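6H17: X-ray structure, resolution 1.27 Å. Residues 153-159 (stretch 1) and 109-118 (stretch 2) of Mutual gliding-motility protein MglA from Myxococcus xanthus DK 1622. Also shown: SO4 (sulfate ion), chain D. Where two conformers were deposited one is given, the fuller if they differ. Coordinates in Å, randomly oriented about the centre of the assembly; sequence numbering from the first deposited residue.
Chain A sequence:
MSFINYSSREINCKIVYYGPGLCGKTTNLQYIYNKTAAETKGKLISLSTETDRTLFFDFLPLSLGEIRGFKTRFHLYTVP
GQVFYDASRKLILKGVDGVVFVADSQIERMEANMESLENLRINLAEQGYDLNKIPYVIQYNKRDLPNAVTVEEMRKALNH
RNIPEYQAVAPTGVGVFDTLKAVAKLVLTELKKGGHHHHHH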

ATOM      1  N   GLU A 153      12.158   2.888  17.634  1.00 15.34           N
ATOM      2  CA  GLU A 153      12.063   1.440  17.780  1.00 14.69           C
ATOM      3  C   GLU A 153      11.343   0.796  16.594  1.00 15.35           C
ATOM      4  O   GLU A 153      11.692  -0.323  16.188  1.00 15.89           O
ATOM      5  CB  GLU A 153      11.366   1.085  19.091  1.00 16.22           C
ATOM      6  CG  GLU A 153      12.164   1.385  20.315  1.00 17.51           C
ATOM      7  CD  GLU A 153      11.270   1.568  21.550  1.00 18.61           C
ATOM      8  OE1 GLU A 153      11.807   1.978  22.586  1.00 22.48           O
ATOM      9  OE2 GLU A 153      10.047   1.332  21.474  1.00 21.49           O
ATOM     10  N   MET A 154      10.342   1.475  16.027  1.00 14.72           N
ATOM     11  CA  MET A 154       9.697   0.965  14.817  1.00 14.44           C
ATOM     12  C   MET A 154      10.698   0.858  13.675  1.00 14.56           C
ATOM     13  O   MET A 154      10.726  -0.147  12.949  1.00 14.98           O
ATOM     14  CB  MET A 154       8.558   1.890  14.395  1.00 14.31           C
ATOM     15  CG  MET A 154       7.354   1.889  15.328  1.00 19.62           C
ATOM     16  SD  MET A 154       6.370   0.365  15.396  1.00 18.09           S
ATOM     17  CE  MET A 154       5.493   0.442  13.867  1.00 13.86           C
ATOM     18  N   ARG A 155      11.540   1.884  13.515  1.00 14.07           N
ATOM     19  CA  ARG A 155      12.533   1.890  12.451  1.00 16.07           C
ATOM     20  C   ARG A 155      13.540   0.772  12.657  1.00 15.27           C
ATOM     21  O   ARG A 155      13.883   0.043  11.718  1.00 16.31           O
ATOM     22  CB  ARG A 155      13.234   3.250  12.447  1.00 17.97           C
ATOM     23  CG  ARG A 155      14.338   3.368  11.405  1.00 19.33           C
ATOM     24  CD  ARG A 155      15.062   4.714  11.509  1.00 26.54           C
ATOM     25  NE  ARG A 155      14.115   5.826  11.600  1.00 40.30           N
ATOM     26  CZ  ARG A 155      14.006   6.663  12.633  1.00 41.86           C
ATOM     27  NH1 ARG A 155      14.802   6.559  13.692  1.00 49.22           N
ATOM     28  NH2 ARG A 155      13.101   7.628  12.592  1.00 39.25           N
ATOM     29  N   LYS A 156      14.017   0.604  13.884  1.00 15.39           N
ATOM     30  CA  LYS A 156      14.986  -0.452  14.131  1.00 15.83           C
ATOM     31  C   LYS A 156      14.379  -1.831  13.935  1.00 16.59           C
ATOM     32  O   LYS A 156      15.079  -2.756  13.505  1.00 18.98           O
ATOM     33  CB  LYS A 156      15.578  -0.301  15.532  1.00 19.04           C
ATOM     34  CG  LYS A 156      16.481   0.919  15.676  1.00 21.97           C
ATOM     35  CD  LYS A 156      16.972   1.089  17.097  1.00 30.17           C
ATOM     36  CE  LYS A 156      17.906   2.282  17.212  1.00 42.17           C
ATOM     37  NZ  LYS A 156      18.275   2.537  18.629  1.00 47.86           N
ATOM     38  N   ALA A 157      13.092  -1.999  14.234  1.00 15.42           N
ATOM     39  CA  ALA A 157      12.471  -3.305  14.094  1.00 14.32           C
ATOM     40  C   ALA A 157      12.079  -3.625  12.656  1.00 15.56           C
ATOM     41  O   ALA A 157      12.119  -4.789  12.258  1.00 16.80           O
ATOM     42  CB  ALA A 157      11.220  -3.374  14.964  1.00 16.98           C
ATOM     43  N   LEU A 158      11.652  -2.623  11.870  1.00 14.47           N
ATOM     44  CA  LEU A 158      10.958  -2.877  10.615  1.00 14.66           C
ATOM     45  C   LEU A 158      11.567  -2.205   9.395  1.00 16.14           C
ATOM     46  O   LEU A 158      11.086  -2.467   8.286  1.00 17.97           O
ATOM     47  CB  LEU A 158       9.489  -2.424  10.713  1.00 14.08           C
ATOM     48  CG  LEU A 158       8.655  -3.116  11.783  1.00 14.66           C
ATOM     49  CD1 LEU A 158       7.322  -2.391  11.963  1.00 17.11           C
ATOM     50  CD2 LEU A 158       8.423  -4.586  11.488  1.00 16.35           C
ATOM     51  N   ASN A 159      12.559  -1.335   9.547  1.00 15.20           N
ATOM     52  CA  ASN A 159      13.087  -0.571   8.418  1.00 15.24           C
ATOM     53  C   ASN A 159      14.607  -0.620   8.411  1.00 17.86           C
ATOM     54  O   ASN A 159      15.290   0.389   8.538  1.00 21.84           O
ATOM     55  CB  ASN A 159      12.601   0.875   8.432  1.00 16.07           C
ATOM     56  CG  ASN A 159      12.896   1.599   7.138  1.00 17.13           C
ATOM     57  OD1 ASN A 159      13.340   0.997   6.155  1.00 19.16           O
ATOM     58  ND2 ASN A 159      12.649   2.895   7.126  1.00 16.53           N
TER
HETATM   59  S   SO4 D 303      -4.215 -11.518  12.898  1.00 21.57           S
HETATM   60  O1  SO4 D 303      -4.368 -10.183  12.319  1.00 22.96           O
HETATM   61  O2  SO4 D 303      -3.509 -12.375  11.940  1.00 25.08           O
HETATM   62  O3  SO4 D 303      -3.434 -11.482  14.131  1.00 24.86           O
HETATM   63  O4  SO4 D 303      -5.553 -12.060  13.131  1.00 36.16           O
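Stretch 2, residues 109-118: RMEANMESLE

How do the two backbones run past each other? Residues 153-158 belong to a helix that begins earlier in the chain, and Asn-159 is the first residue to leave helical geometry. In stretch 2, Arg-109 takes the N-cap position and 110-118 are helical, with the helix continuing beyond. Bonds such as Asn-113 N to Arg-109 O, 2.9 Å, and Leu-158 N to Met-154 O, also 2.9 Å, hold each helix in its i to i+4 pattern. The axes point broadly the same way, crossing at -39° with a closest approach of 11.2 Å. The nearest alpha carbons are Leu-158 CA and Met-114 CA, 7.1 Å apart.

Which side chain anchors the contact? Leu-158 points toward stretch 2 and fits as a knob among Met-110, Asn-113, Met-114 and Leu-117. Leu-158 CD2 lies 3.9 Å from Met-114 CG, 4.0 Å from Leu-117 CD2 and 4.2 Å from Met-110 SD, while Leu-158 CD1 rests 4.1 Å from Asn-113 CB. Leu-117 CD2 also approaches the backbone, 3.6 Å from Leu-158 O.

What fills the space beside this knob? The small side chain of Ala-157 also points toward stretch 2, and Ala-157 CB meets Met-110 CE at 3.7 Å and Met-114 CE at 3.9 Å. Met-154 starts out sideways, but its flexible chain bends in all-m rotamers to bring Met-154 SD within 3.7 Å of Met-110 CE. Met-110 thus touches three residues of stretch 1.

Do polar groups tie the stretches together? No hydrogen bond crosses between them; the 312 Å² of buried surface rests on van der Waals packing. Asn-113 satisfies its amide elsewhere in the structure. Arg-109, beyond reach of stretch 1, instead holds the sulfate, with Arg-109 NH1 donating to SO4 O3 at 3.0 Å and Arg-109 NH2 to SO4 O1 at 2.9 Å.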

ATOM      1  N   ARG A 109       1.183  -5.613  18.732  1.00 14.26           N
ATOM      2  CA  ARG A 109       1.092  -6.034  17.345  1.00 13.45           C
ATOM      3  C   ARG A 109       2.439  -6.081  16.650  1.00 14.04           C
ATOM      4  O   ARG A 109       2.485  -6.292  15.438  1.00 14.30           O
ATOM      5  CB  ARG A 109       0.130  -5.124  16.580  1.00 15.08           C
ATOM      6  CG  ARG A 109      -1.305  -5.211  17.100  1.00 16.27           C
ATOM      7  CD  ARG A 109      -1.907  -6.580  16.870  1.00 16.05           C
ATOM      8  NE  ARG A 109      -2.274  -6.786  15.471  1.00 15.48           N
ATOM      9  CZ  ARG A 109      -2.549  -7.966  14.917  1.00 14.66           C
ATOM     10  NH1 ARG A 109      -2.467  -9.097  15.614  1.00 18.34           N
ATOM     11  NH2 ARG A 109      -2.903  -8.032  13.654  1.00 15.81           N
ATOM     12  N   MET A 110       3.540  -5.924  17.374  1.00 13.50           N
ATOM     13  CA  MET A 110       4.841  -5.957  16.715  1.00 13.98           C
ATOM     14  C   MET A 110       5.114  -7.304  16.069  1.00 14.71           C
ATOM     15  O   MET A 110       5.653  -7.357  14.961  1.00 14.22           O
ATOM     16  CB  MET A 110       5.969  -5.571  17.676  1.00 15.31           C
ATOM     17  CG  MET A 110       7.357  -5.588  17.003  1.00 18.93           C
ATOM     18  SD  MET A 110       7.477  -4.519  15.535  1.00 18.01           S
ATOM     19  CE  MET A 110       7.751  -2.915  16.282  1.00 16.83           C
ATOM     20  N   GLU A 111       4.787  -8.411  16.740  1.00 15.00           N
ATOM     21  CA  GLU A 111       5.029  -9.708  16.119  1.00 15.75           C
ATOM     22  C   GLU A 111       4.231  -9.827  14.832  1.00 13.08           C
ATOM     23  O   GLU A 111       4.725 -10.358  13.839  1.00 15.23           O
ATOM     24  CB  GLU A 111       4.685 -10.857  17.065  1.00 19.09           C
ATOM     25  CG  GLU A 111       5.795 -11.195  18.048  1.00 31.09           C
ATOM     26  CD  GLU A 111       5.752 -12.647  18.502  1.00 53.32           C
ATOM     27  OE1 GLU A 111       5.019 -13.449  17.883  1.00 56.87           O
ATOM     28  OE2 GLU A 111       6.449 -12.989  19.481  1.00 49.85           O
ATOM     29  N   ALA A 112       2.975  -9.364  14.852  1.00 13.98           N
ATOM     30  CA  ALA A 112       2.140  -9.427  13.665  1.00 14.18           C
ATOM     31  C   ALA A 112       2.715  -8.562  12.552  1.00 11.71           C
ATOM     32  O   ALA A 112       2.687  -8.958  11.383  1.00 13.03           O
ATOM     33  CB  ALA A 112       0.706  -9.028  14.005  1.00 14.41           C
ATOM     34  N   ASN A 113       3.259  -7.383  12.895  1.00 12.55           N
ATOM     35  CA  ASN A 113       3.947  -6.565  11.902  1.00 12.14           C
ATOM     36  C   ASN A 113       5.086  -7.339  11.262  1.00 12.72           C
ATOM     37  O   ASN A 113       5.234  -7.359  10.041  1.00 12.82           O
ATOM     38  CB  ASN A 113       4.553  -5.314  12.535  1.00 12.41           C
ATOM     39  CG  ASN A 113       3.531  -4.269  12.919  1.00 11.52           C
ATOM     40  OD1 ASN A 113       2.493  -4.116  12.266  1.00 12.24           O
ATOM     41  ND2 ASN A 113       3.851  -3.494  13.947  1.00 13.33           N
ATOM     42  N   MET A 114       5.911  -7.997  12.082  0.62 13.72           N
ATOM     43  CA  MET A 114       7.069  -8.696  11.535  0.62 13.51           C
ATOM     44  C   MET A 114       6.652  -9.885  10.687  0.62 14.59           C
ATOM     45  O   MET A 114       7.256 -10.140   9.638  0.62 15.36           O
ATOM     46  CB  MET A 114       7.964  -9.152  12.673  0.62 15.30           C
ATOM     47  CG  MET A 114       8.623  -8.014  13.382  0.62 15.14           C
ATOM     48  SD  MET A 114       9.487  -8.595  14.837  0.62 16.39           S
ATOM     49  CE  MET A 114      10.554  -7.193  15.101  0.62 19.50           C
ATOM     50  N   GLU A 115       5.639 -10.630  11.125  0.62 13.81           N
ATOM     51  CA  GLU A 115       5.148 -11.750  10.330  0.62 13.80           C
ATOM     52  C   GLU A 115       4.639 -11.265   8.982  0.62 14.17           C
ATOM     53  O   GLU A 115       4.933 -11.856   7.936  0.62 14.33           O
ATOM     54  CB  GLU A 115       4.041 -12.484  11.094  0.62 15.53           C
ATOM     55  CG  GLU A 115       3.307 -13.570  10.278  0.62 20.66           C
ATOM     56  CD  GLU A 115       3.823 -14.969  10.537  0.62 37.19           C
ATOM     57  OE1 GLU A 115       2.987 -15.894  10.640  0.62 42.83           O
ATOM     58  OE2 GLU A 115       5.057 -15.141  10.640  0.62 35.29           O
ATOM     59  N   SER A 116       3.865 -10.185   8.985  1.00 13.19           N
ATOM     60  CA  SER A 116       3.313  -9.668   7.743  1.00 13.02           C
ATOM     61  C   SER A 116       4.394  -9.132   6.810  1.00 12.63           C
ATOM     62  O   SER A 116       4.295  -9.304   5.596  1.00 13.19           O
ATOM     63  CB  SER A 116       2.271  -8.597   8.050  1.00 12.09           C
ATOM     64  OG  SER A 116       1.671  -8.111   6.873  1.00 13.62           O
ATOM     65  N   LEU A 117       5.415  -8.470   7.355  1.00 12.63           N
ATOM     66  CA  LEU A 117       6.492  -7.941   6.516  1.00 12.56           C
ATOM     67  C   LEU A 117       7.287  -9.077   5.878  1.00 12.67           C
ATOM     68  O   LEU A 117       7.664  -8.999   4.700  1.00 13.56           O
ATOM     69  CB  LEU A 117       7.384  -7.023   7.359  1.00 14.27           C
ATOM     70  CG  LEU A 117       8.590  -6.409   6.661  1.00 16.25           C
ATOM     71  CD1 LEU A 117       8.149  -5.625   5.436  1.00 16.71           C
ATOM     72  CD2 LEU A 117       9.343  -5.525   7.665  1.00 18.48           C
ATOM     73  N   GLU A 118       7.540 -10.146   6.626  1.00 13.16           N
ATOM     74  CA  GLU A 118       8.199 -11.306   6.039  1.00 13.81           C
ATOM     75  C   GLU A 118       7.311 -11.967   4.987  1.00 13.20           C
ATOM     76  O   GLU A 118       7.797 -12.400   3.928  1.00 14.10           O
ATOM     77  CB  GLU A 118       8.607 -12.292   7.131  1.00 14.60           C
ATOM     78  CG  GLU A 118       9.229 -13.559   6.581  1.00 15.86           C
ATOM     79  CD  GLU A 118      10.584 -13.357   5.927  1.00 19.05           C
ATOM     80  OE1 GLU A 118      11.132 -14.369   5.425  1.00 23.51           O
ATOM     81  OE2 GLU A 118      11.112 -12.221   5.886  1.00 20.30           O
TER